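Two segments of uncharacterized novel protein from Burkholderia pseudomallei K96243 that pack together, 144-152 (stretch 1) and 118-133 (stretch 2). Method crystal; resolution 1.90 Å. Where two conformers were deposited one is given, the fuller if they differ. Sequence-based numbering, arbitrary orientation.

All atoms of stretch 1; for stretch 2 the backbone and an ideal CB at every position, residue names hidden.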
# COMPACT_ATOMS: atom_id res chain seq x y z
N VAL A 144 0.09 -4.05 -3.81
CA VAL A 144 -0.29 -5.45 -3.43
C VAL A 144 -1.80 -5.67 -3.59
O VAL A 144 -2.59 -4.92 -3.05
CB VAL A 144 0.15 -5.83 -2.02
CG1 VAL A 144 -0.19 -7.30 -1.70
CG2 VAL A 144 1.67 -5.62 -1.86
N HIS A 145 -2.19 -6.73 -4.31
CA HIS A 145 -3.60 -7.05 -4.51
C HIS A 145 -3.83 -8.53 -4.22
O HIS A 145 -2.91 -9.33 -4.36
CB HIS A 145 -3.97 -6.76 -5.96
CG HIS A 145 -3.87 -5.31 -6.31
ND1 HIS A 145 -4.93 -4.44 -6.15
CD2 HIS A 145 -2.84 -4.57 -6.82
CE1 HIS A 145 -4.55 -3.22 -6.53
NE2 HIS A 145 -3.30 -3.28 -6.96
N PHE A 146 -5.02 -8.87 -3.77
CA PHE A 146 -5.42 -10.26 -3.53
C PHE A 146 -6.34 -10.68 -4.66
O PHE A 146 -7.38 -10.04 -4.91
CB PHE A 146 -6.14 -10.34 -2.18
CG PHE A 146 -5.25 -10.15 -0.96
CD1 PHE A 146 -3.86 -10.14 -1.03
CD2 PHE A 146 -5.85 -10.06 0.32
CE1 PHE A 146 -3.07 -9.99 0.10
CE2 PHE A 146 -5.06 -9.90 1.46
CZ PHE A 146 -3.64 -9.88 1.33
N LEU A 147 -5.94 -11.69 -5.43
CA LEU A 147 -6.70 -12.11 -6.60
C LEU A 147 -7.37 -13.50 -6.39
O LEU A 147 -6.81 -14.40 -5.69
CB LEU A 147 -5.81 -12.15 -7.83
CG LEU A 147 -4.95 -10.95 -8.19
CD1 LEU A 147 -4.19 -11.21 -9.54
CD2 LEU A 147 -5.71 -9.67 -8.21
N ARG A 148 -8.51 -13.69 -7.06
CA ARG A 148 -9.23 -14.96 -7.08
C ARG A 148 -9.46 -15.33 -8.56
O ARG A 148 -9.93 -14.52 -9.31
CB ARG A 148 -10.58 -14.79 -6.38
CG ARG A 148 -11.60 -15.87 -6.56
CD ARG A 148 -12.77 -15.72 -5.57
NE ARG A 148 -13.78 -14.72 -5.90
CZ ARG A 148 -14.79 -14.91 -6.75
NH1 ARG A 148 -14.89 -16.06 -7.41
NH2 ARG A 148 -15.67 -13.93 -6.97
N PHE A 149 -9.12 -16.55 -8.96
CA PHE A 149 -9.41 -17.02 -10.31
C PHE A 149 -10.38 -18.19 -10.19
O PHE A 149 -10.02 -19.23 -9.64
CB PHE A 149 -8.11 -17.53 -10.96
CG PHE A 149 -7.08 -16.46 -11.22
CD1 PHE A 149 -7.09 -15.72 -12.40
CD2 PHE A 149 -6.02 -16.27 -10.32
CE1 PHE A 149 -6.11 -14.75 -12.63
CE2 PHE A 149 -5.04 -15.34 -10.57
CZ PHE A 149 -5.09 -14.58 -11.73
N GLU A 150 -11.59 -18.07 -10.74
CA GLU A 150 -12.59 -19.11 -10.58
C GLU A 150 -12.57 -20.05 -11.80
O GLU A 150 -12.63 -19.61 -12.96
CB GLU A 150 -13.97 -18.50 -10.30
CG GLU A 150 -14.91 -19.41 -9.49
CD GLU A 150 -14.58 -19.51 -8.01
OE1 GLU A 150 -14.02 -18.57 -7.41
OE2 GLU A 150 -14.91 -20.57 -7.43
N LEU A 151 -12.39 -21.35 -11.54
CA LEU A 151 -12.27 -22.34 -12.61
C LEU A 151 -13.45 -23.29 -12.65
O LEU A 151 -13.86 -23.85 -11.61
CB LEU A 151 -10.98 -23.15 -12.48
CG LEU A 151 -9.61 -22.62 -12.93
CD1 LEU A 151 -9.24 -21.24 -12.41
CD2 LEU A 151 -8.53 -23.67 -12.51
N GLY A 152 -13.97 -23.50 -13.85
CA GLY A 152 -15.08 -24.43 -14.04
C GLY A 152 -14.59 -25.85 -14.20
O GLY A 152 -13.40 -26.15 -14.11
N UNK A 118 -5.30 -18.98 -18.62
CA UNK A 118 -6.00 -19.83 -19.59
C UNK A 118 -5.52 -21.27 -19.48
O UNK A 118 -4.34 -21.55 -19.66
CB UNK A 118 -5.79 -19.31 -21.01
N UNK A 119 -6.45 -22.18 -19.14
CA UNK A 119 -6.13 -23.62 -19.06
C UNK A 119 -6.31 -24.18 -20.45
O UNK A 119 -7.41 -24.15 -21.00
CB UNK A 119 -7.01 -24.36 -18.05
N UNK A 120 -5.23 -24.68 -21.05
CA UNK A 120 -5.34 -25.27 -22.41
C UNK A 120 -6.08 -24.33 -23.37
O UNK A 120 -5.79 -23.15 -23.43
CB UNK A 120 -6.07 -26.62 -22.35
N UNK A 121 -7.04 -24.82 -24.14
CA UNK A 121 -7.80 -23.95 -25.06
C UNK A 121 -9.14 -23.51 -24.51
O UNK A 121 -10.02 -23.15 -25.26
CB UNK A 121 -8.03 -24.67 -26.39
N UNK A 122 -9.29 -23.47 -23.20
CA UNK A 122 -10.58 -23.07 -22.64
C UNK A 122 -10.64 -21.53 -22.64
O UNK A 122 -9.63 -20.87 -22.95
CB UNK A 122 -10.77 -23.63 -21.23
N UNK A 123 -11.82 -20.97 -22.33
CA UNK A 123 -11.95 -19.52 -22.22
C UNK A 123 -10.98 -18.98 -21.17
O UNK A 123 -10.79 -19.61 -20.11
CB UNK A 123 -13.39 -19.13 -21.87
N UNK A 124 -10.40 -17.80 -21.42
CA UNK A 124 -9.55 -17.22 -20.38
C UNK A 124 -10.35 -16.86 -19.14
O UNK A 124 -11.57 -16.62 -19.24
CB UNK A 124 -8.83 -15.98 -20.91
N UNK A 125 -9.69 -16.89 -17.98
CA UNK A 125 -10.28 -16.51 -16.69
C UNK A 125 -9.56 -15.28 -16.10
O UNK A 125 -8.39 -15.32 -15.73
CB UNK A 125 -10.21 -17.68 -15.71
N UNK A 126 -10.29 -14.18 -15.99
CA UNK A 126 -9.77 -12.93 -15.38
C UNK A 126 -9.87 -12.99 -13.86
O UNK A 126 -10.83 -13.52 -13.31
CB UNK A 126 -10.54 -11.71 -15.90
N UNK A 127 -8.83 -12.48 -13.19
CA UNK A 127 -8.81 -12.38 -11.75
C UNK A 127 -9.92 -11.46 -11.28
O UNK A 127 -10.24 -10.48 -11.94
CB UNK A 127 -7.45 -11.88 -11.26
N UNK A 128 -10.54 -11.84 -10.18
CA UNK A 128 -11.43 -10.95 -9.43
C UNK A 128 -10.62 -10.50 -8.25
O UNK A 128 -10.19 -11.35 -7.44
CB UNK A 128 -12.74 -11.63 -9.01
N UNK A 129 -10.38 -9.19 -8.15
CA UNK A 129 -9.44 -8.62 -7.18
C UNK A 129 -10.07 -7.94 -5.98
O UNK A 129 -11.10 -7.27 -6.10
CB UNK A 129 -8.54 -7.61 -7.89
N UNK A 130 -9.45 -8.12 -4.82
CA UNK A 130 -9.64 -7.23 -3.66
C UNK A 130 -11.09 -7.18 -3.16
O UNK A 130 -11.57 -6.14 -2.69
CB UNK A 130 -9.19 -5.81 -4.02
N UNK A 131 -11.76 -8.34 -3.17
CA UNK A 131 -13.16 -8.39 -2.74
C UNK A 131 -13.29 -8.15 -1.24
O UNK A 131 -14.34 -7.81 -0.75
CB UNK A 131 -13.78 -9.74 -3.11
N UNK A 132 -12.20 -8.33 -0.51
CA UNK A 132 -12.17 -8.05 0.91
C UNK A 132 -12.09 -6.58 1.26
O UNK A 132 -12.14 -6.21 2.44
CB UNK A 132 -10.98 -8.78 1.54
N UNK A 133 -11.93 -5.72 0.26
CA UNK A 133 -11.83 -4.33 0.56
C UNK A 133 -13.09 -3.63 0.11
O UNK A 133 -13.58 -3.84 -1.03
CB UNK A 133 -10.59 -3.72 -0.10

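Position 118 continues an extended strand beyond the reach of 144-152, so stretch 1 sets no preference; it is R118. At 119 CA-to-CB points toward stretch 1, with nothing within 5.5 Å of the ideal CB but the L151 side chain beyond it. An aliphatic residue would suit, and V119 brings CG2 to 4.5 Å from L151 CD2. Positions 120 to 124 lie out of reach, so stretch 1 constrains none of them. The first has phi/psi of 49/-133, which glycine adopts most easily, yet the residues are D120, D121, E122, A123 and P124; E122 N to V119 O (3.0 Å) closes a type II' turn.

Position 125 points toward stretch 1, its ideal CB 4.1 Å from E150 O and near carbons of L151 and F149. A beta-branched or other medium aliphatic side chain fits. V125, chi1 t, places CG1 4.1 Å from F149 CB and 3.4 Å from E150 O. Position 126 points away, leaving size and polarity free; Y126 contributes its carbonyl, since a water donates to Y126 O (2.8 Å) and accepts from E150 N (2.9 Å).

At 127 space is short: the ideal CB sits 3.4 Å from F149 CE1 and 3.7 Å from L147 CD1. A small residue is favoured, and A127 lays its methyl over the F149 ring face in a CH-pi contact, CB 3.9 Å from the ring centroid.

At 128 the backbone N donates to R148 O and R148 N to the carbonyl O of 128, both at 2.9 Å. Its CB shares a sheet face with the arginine, so an aliphatic or acidic side chain could serve. I128 sets CG1 over one guanidinium face. Position 129 is on the opposite face, the ideal CB 3.5 Å from L147 CD2; a small apolar residue suits, and A129 makes that contact.

At 130 the backbone is left-handed (60/39), favouring glycine, asparagine or aspartate, while the H145 imidazole and F146 N invite an acceptor. D130 answers both: H145 ND1 donates to D130 OD2 (2.6 Å) and F146 N to D130 OD1 (2.9 Å), while D130 N hydrogen-bonds to F146 O (2.8 Å).

Position 131 points toward stretch 1, the R148 guanidinium within reach of a long acid. E131 forms a salt bridge, R148 NE to E131 OE1 at 2.8 Å and R148 NH2 to E131 OE2 at 2.9 Å. Position 132 looks toward the F146 ring and tolerates many residues; D132 brings OD2 to 3.7 Å from F146 CD2. At 133, ending the type I turn from 130, nothing lies within 5.5 Å of the ideal CB, so many residues would do; L133 makes no contact.

Stretch 2, residues 118-133: RVDDEAPVYAIADEDL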
# COMPACT_ATOMS: atom_id res chain seq x y z
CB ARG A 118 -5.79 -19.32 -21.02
CG ARG A 118 -6.69 -20.02 -22.02
CD ARG A 118 -6.24 -19.85 -23.46
NE ARG A 118 -6.77 -18.66 -24.10
CZ ARG A 118 -7.77 -18.66 -24.98
NH1 ARG A 118 -8.36 -19.80 -25.33
NH2 ARG A 118 -8.18 -17.52 -25.53
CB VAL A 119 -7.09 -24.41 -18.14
CG1 VAL A 119 -6.72 -25.89 -18.15
CG2 VAL A 119 -7.06 -23.86 -16.74
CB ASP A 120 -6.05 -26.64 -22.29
CG ASP A 120 -5.79 -27.58 -23.48
OD1 ASP A 120 -4.67 -27.54 -24.06
OD2 ASP A 120 -6.70 -28.37 -23.81
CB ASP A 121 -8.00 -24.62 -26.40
CG ASP A 121 -8.79 -25.89 -26.28
OD1 ASP A 121 -8.89 -26.43 -25.14
OD2 ASP A 121 -9.29 -26.36 -27.33
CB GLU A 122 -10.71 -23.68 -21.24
CG GLU A 122 -10.56 -25.22 -21.23
CD GLU A 122 -11.77 -25.93 -21.85
OE1 GLU A 122 -12.90 -25.42 -21.68
OE2 GLU A 122 -11.57 -26.94 -22.55
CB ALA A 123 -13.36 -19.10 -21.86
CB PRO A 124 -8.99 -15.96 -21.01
CG PRO A 124 -9.58 -15.81 -22.39
CD PRO A 124 -10.51 -16.97 -22.64
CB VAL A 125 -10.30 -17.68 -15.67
CG1 VAL A 125 -10.67 -17.15 -14.20
CG2 VAL A 125 -11.26 -18.76 -16.16
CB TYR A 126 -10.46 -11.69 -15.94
CG TYR A 126 -9.99 -11.37 -17.34
CD1 TYR A 126 -10.35 -12.18 -18.42
CD2 TYR A 126 -9.10 -10.31 -17.58
CE1 TYR A 126 -9.86 -11.92 -19.72
CE2 TYR A 126 -8.63 -10.02 -18.86
CZ TYR A 126 -8.99 -10.85 -19.92
OH TYR A 126 -8.52 -10.59 -21.19
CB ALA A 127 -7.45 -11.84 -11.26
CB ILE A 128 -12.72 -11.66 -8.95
CG1 ILE A 128 -13.48 -12.28 -10.12
CG2 ILE A 128 -13.62 -10.67 -8.20
CD1 ILE A 128 -13.90 -11.26 -11.16
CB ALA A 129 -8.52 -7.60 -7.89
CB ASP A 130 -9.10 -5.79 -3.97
CG ASP A 130 -7.66 -5.80 -4.48
OD1 ASP A 130 -6.82 -6.58 -3.92
OD2 ASP A 130 -7.37 -5.03 -5.43
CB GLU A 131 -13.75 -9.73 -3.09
CG GLU A 131 -14.02 -9.88 -4.58
CD GLU A 131 -14.33 -11.31 -4.94
OE1 GLU A 131 -13.40 -12.17 -4.84
OE2 GLU A 131 -15.52 -11.55 -5.29
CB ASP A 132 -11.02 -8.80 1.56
CG ASP A 132 -9.69 -8.43 0.98
OD1 ASP A 132 -9.55 -8.33 -0.25
OD2 ASP A 132 -8.76 -8.23 1.77
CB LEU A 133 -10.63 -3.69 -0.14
CG LEU A 133 -9.24 -4.19 0.31
CD1 LEU A 133 -8.22 -3.40 -0.46
CD2 LEU A 133 -9.09 -4.04 1.84
O HOH W 1 -12.11 -15.40 -11.63
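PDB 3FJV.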